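Local coordinates for minor fimbrium anchoring subunit Mfa2 (Porphyromonas gingivalis, PDB 5NFI), which anchors the minor Mfa1 fimbriae in the outer membrane and regulates their length, without being part of the fimbrium itself, at residues K162-N167 / H209-L213; I107-L112 / F199-L203. All blocks are in the same frame, centred on the assembly; numbering follows the deposited sequence.

In the fold
From the N terminus, the chain first reaches the loop 107-112, between strands 103-104 and 113-122, whose partner 199-203 comes 87 residues later; interaction 2 closes that span. Inside it lies 162-167, the end of strand 159-165 and the turn after it, which pairs with 209-213 in interaction 1, 42 residues on. The segments alternate along the chain, so the two closures cross rather than nest. Interaction 1 joins neighbouring strands of the large mixed sheet, whereas interaction 2 lays a loop from the earlier part of the chain against strand 196-202 of the same sheet. Their centres are about 14 Å apart, and they touch where Leu163 packs on Phe200 and Asn167 reaches Thr202.

Interaction 1 (K162-N167 / H209-L213); sequences KLASSN and HENTL
Leu163 (chi1 t, chi2 p) overlaps Leu213, which has the same rotamer, with Leu163 CD1 4.2 Å from Leu213 CD1. The two residues form a non-hydrogen-bonded pair, CA to CA 4.7 Å, and share a sheet face with Ser165 and Asn211. Both backbones are extended; strands 162-165 and 211-213 run antiparallel at 172°, their axes 4.7 Å apart. Ala164 and Thr212 form the hydrogen-bonded pair: Ala164 N donates to Thr212 O at 2.9 Å, almost linearly, and Thr212 N to Ala164 O at 2.8 Å with a more bent angle of 132°. Their side chains lie on the other face, where Ala164 CB also meets Glu210 OE1 at 3.7 Å. This is the regular register of an antiparallel sheet, here within the large mixed sheet of a Bacteroidetes fimbrillin-superfamily protein; strand 182-190 pairs with the other edge of strand 159-165. CA-H...O contacts, such as Leu163 CA to Thr212 O at 3.5 Å, supplement the N-H...O hydrogen bonds. At Ser165 and Asn211, CA to CA 4.4 Å, the side chains take over: Ser165 OG (chi1 t) donates to Asn211 OD1 (chi1 m) at 2.8 Å. One residue further, Ser166 N donates to Glu210 O at 3.2 Å. Ser166 then centres an inverse gamma turn (phi -82°, psi 59°), which diverts the chain from the strand direction, and its hydroxyl bonds to Ser181. Beside this turn, His209 (chi1 p) presents one ring face to Ser166 O, with His209 CD2 3.7 Å from that oxygen.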
ATOM      1  N   LYS A 162      15.188   4.041   9.616  1.00 50.53           N
ATOM      2  CA  LYS A 162      13.828   3.838  10.053  1.00 49.93           C
ATOM      3  C   LYS A 162      12.858   4.457   9.083  1.00 50.94           C
ATOM      4  O   LYS A 162      13.127   5.508   8.497  1.00 51.92           O
ATOM      5  CB  LYS A 162      13.603   4.428  11.436  1.00 50.30           C
ATOM      6  CG  LYS A 162      14.380   3.752  12.524  1.00 51.26           C
ATOM      7  CD  LYS A 162      13.943   4.271  13.864  1.00 53.16           C
ATOM      8  CE  LYS A 162      15.027   4.065  14.909  1.00 55.39           C
ATOM      9  NZ  LYS A 162      14.535   4.379  16.294  1.00 57.45           N
ATOM     10  N   LEU A 163      11.715   3.796   8.938  1.00 50.86           N
ATOM     11  CA  LEU A 163      10.648   4.249   8.068  1.00 51.32           C
ATOM     12  C   LEU A 163       9.323   4.227   8.820  1.00 52.49           C
ATOM     13  O   LEU A 163       8.772   3.146   9.120  1.00 52.85           O
ATOM     14  CB  LEU A 163      10.573   3.368   6.824  1.00 50.13           C
ATOM     15  CG  LEU A 163       9.524   3.706   5.765  1.00 49.55           C
ATOM     16  CD1 LEU A 163       9.851   5.013   5.051  1.00 49.69           C
ATOM     17  CD2 LEU A 163       9.444   2.565   4.782  1.00 49.03           C
ATOM     18  N   ALA A 164       8.820   5.416   9.132  1.00 53.71           N
ATOM     19  CA  ALA A 164       7.547   5.555   9.817  1.00 55.44           C
ATOM     20  C   ALA A 164       6.461   6.031   8.857  1.00 57.03           C
ATOM     21  O   ALA A 164       6.696   6.885   8.002  1.00 58.58           O
ATOM     22  CB  ALA A 164       7.665   6.508  10.976  1.00 56.76           C
ATOM     23  N   SER A 165       5.261   5.487   8.997  1.00 55.96           N
ATOM     24  CA  SER A 165       4.172   5.966   8.173  1.00 55.36           C
ATOM     25  C   SER A 165       2.834   5.659   8.806  1.00 54.83           C
ATOM     26  O   SER A 165       2.631   4.569   9.324  1.00 54.63           O
ATOM     27  CB  SER A 165       4.261   5.346   6.787  1.00 54.88           C
ATOM     28  OG  SER A 165       3.190   5.784   5.977  1.00 55.87           O
ATOM     29  N   SER A 166       1.920   6.616   8.772  1.00 55.22           N
ATOM     30  CA  SER A 166       0.547   6.362   9.205  1.00 55.09           C
ATOM     31  C   SER A 166      -0.247   5.718   8.091  1.00 53.03           C
ATOM     32  O   SER A 166      -1.256   6.267   7.647  1.00 54.28           O
ATOM     33  CB  SER A 166      -0.129   7.659   9.645  1.00 57.54           C
ATOM     34  OG  SER A 166       0.525   8.185  10.788  1.00 59.26           O
ATOM     35  N   ASN A 167       0.209   4.557   7.633  1.00 50.79           N
ATOM     36  CA  ASN A 167      -0.437   3.873   6.516  1.00 49.48           C
ATOM     37  C   ASN A 167      -0.781   2.392   6.778  1.00 48.81           C
ATOM     38  O   ASN A 167      -0.718   1.567   5.861  1.00 48.73           O
ATOM     39  CB  ASN A 167       0.458   3.986   5.272  1.00 48.25           C
ATOM     40  CG  ASN A 167       1.768   3.246   5.433  1.00 47.01           C
ATOM     41  OD1 ASN A 167       2.180   2.951   6.544  1.00 46.99           O
ATOM     42  ND2 ASN A 167       2.422   2.927   4.326  1.00 46.92           N
ATOM     43  N   HIS A 209      -0.337  12.487   5.362  1.00 71.99           N
ATOM     44  CA  HIS A 209      -0.013  11.970   6.687  1.00 71.34           C
ATOM     45  C   HIS A 209       1.474  11.667   6.715  1.00 69.90           C
ATOM     46  O   HIS A 209       2.161  11.799   5.699  1.00 70.27           O
ATOM     47  CB  HIS A 209      -0.821  10.713   6.998  1.00 71.04           C
ATOM     48  CG  HIS A 209      -0.832   9.728   5.871  1.00 69.29           C
ATOM     49  ND1 HIS A 209      -1.891   9.610   4.996  1.00 70.14           N
ATOM     50  CD2 HIS A 209       0.110   8.854   5.444  1.00 66.93           C
ATOM     51  CE1 HIS A 209      -1.606   8.691   4.090  1.00 68.72           C
ATOM     52  NE2 HIS A 209      -0.397   8.220   4.339  1.00 66.83           N
ATOM     53  N   GLU A 210       1.968  11.241   7.868  1.00 68.12           N
ATOM     54  CA  GLU A 210       3.401  11.109   8.063  1.00 66.18           C
ATOM     55  C   GLU A 210       3.983  10.014   7.192  1.00 63.37           C
ATOM     56  O   GLU A 210       3.424   8.927   7.099  1.00 62.94           O
ATOM     57  CB  GLU A 210       3.710  10.833   9.531  1.00 66.51           C
ATOM     58  CG  GLU A 210       5.182  10.716   9.845  1.00 66.56           C
ATOM     59  CD  GLU A 210       5.433  10.651  11.332  1.00 68.35           C
ATOM     60  OE1 GLU A 210       6.353   9.913  11.765  1.00 67.64           O
ATOM     61  OE2 GLU A 210       4.684  11.332  12.069  1.00 70.87           O
ATOM     62  N   ASN A 211       5.096  10.315   6.537  1.00 61.96           N
ATOM     63  CA  ASN A 211       5.842   9.312   5.801  1.00 60.44           C
ATOM     64  C   ASN A 211       7.315   9.598   5.991  1.00 60.20           C
ATOM     65  O   ASN A 211       7.996  10.008   5.060  1.00 60.99           O
ATOM     66  CB  ASN A 211       5.479   9.317   4.309  1.00 60.66           C
ATOM     67  CG  ASN A 211       4.024   8.931   4.051  1.00 60.67           C
ATOM     68  OD1 ASN A 211       3.680   7.749   4.016  1.00 60.01           O
ATOM     69  ND2 ASN A 211       3.170   9.934   3.859  1.00 61.72           N
ATOM     70  N   THR A 212       7.788   9.376   7.211  1.00 59.05           N
ATOM     71  CA  THR A 212       9.097   9.813   7.650  1.00 57.67           C
ATOM     72  C   THR A 212      10.197   8.782   7.464  1.00 55.83           C
ATOM     73  O   THR A 212      10.189   7.728   8.090  1.00 55.37           O
ATOM     74  CB  THR A 212       9.048  10.205   9.126  1.00 58.20           C
ATOM     75  OG1 THR A 212       8.133  11.295   9.283  1.00 59.94           O
ATOM     76  CG2 THR A 212      10.426  10.626   9.609  1.00 57.86           C
ATOM     77  N   LEU A 213      11.147   9.102   6.592  1.00 55.16           N
ATOM     78  CA  LEU A 213      12.384   8.342   6.471  1.00 53.36           C
ATOM     79  C   LEU A 213      13.389   8.999   7.401  1.00 53.88           C
ATOM     80  O   LEU A 213      13.460  10.230   7.452  1.00 55.05           O
ATOM     81  CB  LEU A 213      12.891   8.330   5.033  1.00 52.11           C
ATOM     82  CG  LEU A 213      14.178   7.541   4.805  1.00 50.55           C
ATOM     83  CD1 LEU A 213      13.920   6.066   5.040  1.00 49.11           C
ATOM     84  CD2 LEU A 213      14.736   7.791   3.403  1.00 50.55           C
TER

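Interaction 2 (I107-L112 / F199-L203)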
ATOM      1  N   ILE A 107       6.167  -7.622   6.853  1.00 47.89           N
ATOM      2  CA  ILE A 107       5.375  -8.037   5.713  1.00 48.49           C
ATOM      3  C   ILE A 107       6.181  -8.145   4.421  1.00 49.50           C
ATOM      4  O   ILE A 107       5.604  -8.138   3.328  1.00 49.27           O
ATOM      5  CB  ILE A 107       4.165  -7.087   5.479  1.00 56.42           C
ATOM      6  CG1 ILE A 107       4.625  -5.695   5.038  1.00 41.50           C
ATOM      7  CG2 ILE A 107       3.218  -7.082   6.706  1.00 41.89           C
ATOM      8  CD1 ILE A 107       3.509  -4.728   4.867  1.00 41.32           C
ATOM      9  N   ASP A 108       7.502  -8.282   4.540  1.00 50.44           N
ATOM     10  CA  ASP A 108       8.330  -8.533   3.353  1.00 50.29           C
ATOM     11  C   ASP A 108       7.772  -9.742   2.640  1.00 48.57           C
ATOM     12  O   ASP A 108       7.306 -10.673   3.273  1.00 47.75           O
ATOM     13  CB  ASP A 108       9.814  -8.790   3.682  1.00 51.59           C
ATOM     14  CG  ASP A 108      10.457  -7.668   4.486  1.00 53.04           C
ATOM     15  OD1 ASP A 108      10.094  -6.477   4.300  1.00 53.68           O
ATOM     16  OD2 ASP A 108      11.339  -7.985   5.321  1.00 53.40           O
ATOM     17  N   GLY A 109       7.827  -9.717   1.316  1.00 49.01           N
ATOM     18  CA  GLY A 109       7.450 -10.858   0.516  1.00 49.82           C
ATOM     19  C   GLY A 109       5.951 -11.014   0.358  1.00 50.41           C
ATOM     20  O   GLY A 109       5.499 -12.035  -0.139  1.00 52.17           O
ATOM     21  N   THR A 110       5.183 -10.017   0.784  1.00 49.58           N
ATOM     22  CA  THR A 110       3.743 -10.020   0.572  1.00 49.91           C
ATOM     23  C   THR A 110       3.297  -8.873  -0.328  1.00 50.39           C
ATOM     24  O   THR A 110       3.852  -7.787  -0.296  1.00 51.26           O
ATOM     25  CB  THR A 110       2.963  -9.910   1.893  1.00 49.37           C
ATOM     26  OG1 THR A 110       2.824  -8.529   2.254  1.00 48.43           O
ATOM     27  CG2 THR A 110       3.655 -10.675   3.006  1.00 49.63           C
ATOM     28  N   THR A 111       2.264  -9.108  -1.115  1.00 50.65           N
ATOM     29  CA  THR A 111       1.656  -8.046  -1.901  1.00 49.42           C
ATOM     30  C   THR A 111       0.278  -7.777  -1.355  1.00 48.22           C
ATOM     31  O   THR A 111      -0.377  -8.692  -0.859  1.00 48.47           O
ATOM     32  CB  THR A 111       1.564  -8.419  -3.369  1.00 49.94           C
ATOM     33  OG1 THR A 111       1.192  -9.803  -3.485  1.00 50.61           O
ATOM     34  CG2 THR A 111       2.913  -8.213  -4.027  1.00 50.46           C
ATOM     35  N   LEU A 112      -0.151  -6.525  -1.404  1.00 47.16           N
ATOM     36  CA  LEU A 112      -1.503  -6.199  -0.996  1.00 47.43           C
ATOM     37  C   LEU A 112      -2.136  -5.376  -2.078  1.00 48.59           C
ATOM     38  O   LEU A 112      -1.522  -4.426  -2.571  1.00 49.48           O
ATOM     39  CB  LEU A 112      -1.518  -5.434   0.317  1.00 47.56           C
ATOM     40  CG  LEU A 112      -2.925  -5.073   0.799  1.00 47.84           C
ATOM     41  CD1 LEU A 112      -3.584  -6.294   1.395  1.00 47.87           C
ATOM     42  CD2 LEU A 112      -2.895  -3.918   1.795  1.00 47.70           C
ATOM     43  N   PHE A 199      16.177  -2.787   3.985  1.00 57.49           N
ATOM     44  CA  PHE A 199      15.023  -3.078   3.138  1.00 55.30           C
ATOM     45  C   PHE A 199      13.702  -3.086   3.920  1.00 53.16           C
ATOM     46  O   PHE A 199      13.551  -3.809   4.908  1.00 53.38           O
ATOM     47  CB  PHE A 199      15.213  -4.407   2.418  1.00 55.72           C
ATOM     48  CG  PHE A 199      14.056  -4.782   1.533  1.00 55.99           C
ATOM     49  CD1 PHE A 199      13.969  -4.297   0.243  1.00 56.26           C
ATOM     50  CD2 PHE A 199      13.043  -5.613   2.001  1.00 55.97           C
ATOM     51  CE1 PHE A 199      12.895  -4.647  -0.570  1.00 56.79           C
ATOM     52  CE2 PHE A 199      11.971  -5.953   1.202  1.00 56.07           C
ATOM     53  CZ  PHE A 199      11.896  -5.475  -0.084  1.00 56.41           C
ATOM     54  N   PHE A 200      12.753  -2.278   3.463  1.00 51.15           N
ATOM     55  CA  PHE A 200      11.454  -2.156   4.111  1.00 50.07           C
ATOM     56  C   PHE A 200      10.336  -2.595   3.170  1.00 48.52           C
ATOM     57  O   PHE A 200      10.363  -2.299   1.973  1.00 48.90           O
ATOM     58  CB  PHE A 200      11.179  -0.711   4.549  1.00 50.79           C
ATOM     59  CG  PHE A 200      12.235  -0.127   5.418  1.00 51.68           C
ATOM     60  CD1 PHE A 200      13.381   0.424   4.867  1.00 52.00           C
ATOM     61  CD2 PHE A 200      12.088  -0.116   6.790  1.00 52.17           C
ATOM     62  CE1 PHE A 200      14.359   0.965   5.677  1.00 52.34           C
ATOM     63  CE2 PHE A 200      13.069   0.427   7.613  1.00 52.08           C
ATOM     64  CZ  PHE A 200      14.198   0.960   7.064  1.00 52.24           C
ATOM     65  N   THR A 201       9.346  -3.290   3.701  1.00 46.55           N
ATOM     66  CA  THR A 201       8.124  -3.437   2.956  1.00 45.92           C
ATOM     67  C   THR A 201       7.048  -2.679   3.709  1.00 45.03           C
ATOM     68  O   THR A 201       6.692  -3.026   4.843  1.00 45.52           O
ATOM     69  CB  THR A 201       7.707  -4.904   2.758  1.00 47.13           C
ATOM     70  OG1 THR A 201       8.765  -5.623   2.122  1.00 47.86           O
ATOM     71  CG2 THR A 201       6.480  -4.962   1.877  1.00 47.29           C
ATOM     72  N   THR A 202       6.538  -1.628   3.091  1.00 43.46           N
ATOM     73  CA  THR A 202       5.533  -0.837   3.756  1.00 43.12           C
ATOM     74  C   THR A 202       4.255  -0.887   2.931  1.00 43.74           C
ATOM     75  O   THR A 202       4.228  -1.487   1.863  1.00 44.15           O
ATOM     76  CB  THR A 202       6.004   0.614   3.960  1.00 42.67           C
ATOM     77  OG1 THR A 202       4.989   1.360   4.640  1.00 43.93           O
ATOM     78  CG2 THR A 202       6.295   1.270   2.632  1.00 42.28           C
ATOM     79  N   LEU A 203       3.193  -0.268   3.413  1.00 43.93           N
ATOM     80  CA  LEU A 203       1.979  -0.275   2.633  1.00 45.73           C
ATOM     81  C   LEU A 203       1.953   1.003   1.808  1.00 47.30           C
ATOM     82  O   LEU A 203       2.977   1.373   1.230  1.00 47.30           O
ATOM     83  CB  LEU A 203       0.748  -0.437   3.526  1.00 46.19           C
ATOM     84  CG  LEU A 203       0.764  -1.784   4.265  1.00 45.84           C
ATOM     85  CD1 LEU A 203      -0.388  -1.899   5.228  1.00 46.30           C
ATOM     86  CD2 LEU A 203       0.740  -2.942   3.271  1.00 46.52           C
TER
HETATM   87  O   HOH W   1       7.475  -4.832   6.704  1.00 51.97           O
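Thr201 is the centre of this contact, its side chain directed at a type II beta turn that runs from Ile107 to Thr110. With chi1 m, its hydroxyl donates to the carboxylate of Asp108, Thr201 OG1 to Asp108 OD1 2.7 Å, while Thr201 CG2 lies 3.7 Å from Ile107 CG1. Asp108 (chi1 m) thereby brings its carboxylate up to the strand, where OD1 also approaches Phe199 CE2 at 3.7 Å. Gly109 takes the positive phi (79°) expected at the third position of a type II turn. The turn is closed twice on one carbonyl: Thr110 N reaches Ile107 O at 3.2 Å and Thr110 OG1, in the p rotamer, reaches Ile107 O at 3.0 Å. A water bridges the backbones, accepting from Ile107 N at 3.1 Å and donating to Thr201 O at 2.7 Å. Ile107 (chi1 p, chi2 t) extends its CD1 to within 3.7 Å of Leu203 CD2, and the same Leu203 CD2 meets Leu112 CD2 at 4.0 Å, so Leu203 (chi1 m, chi2 t) touches both ends of 107-112. Phe200 and Thr202 face away, Phe200 packing on Ile161 and Leu163. Strand 133-151 pairs with strand 196-202 and bonds to Leu112 through Tyr142, and strand 93-100 covers the aliphatic side, Leu97 touching Ile107 and Leu203, and Met95 touching Leu112.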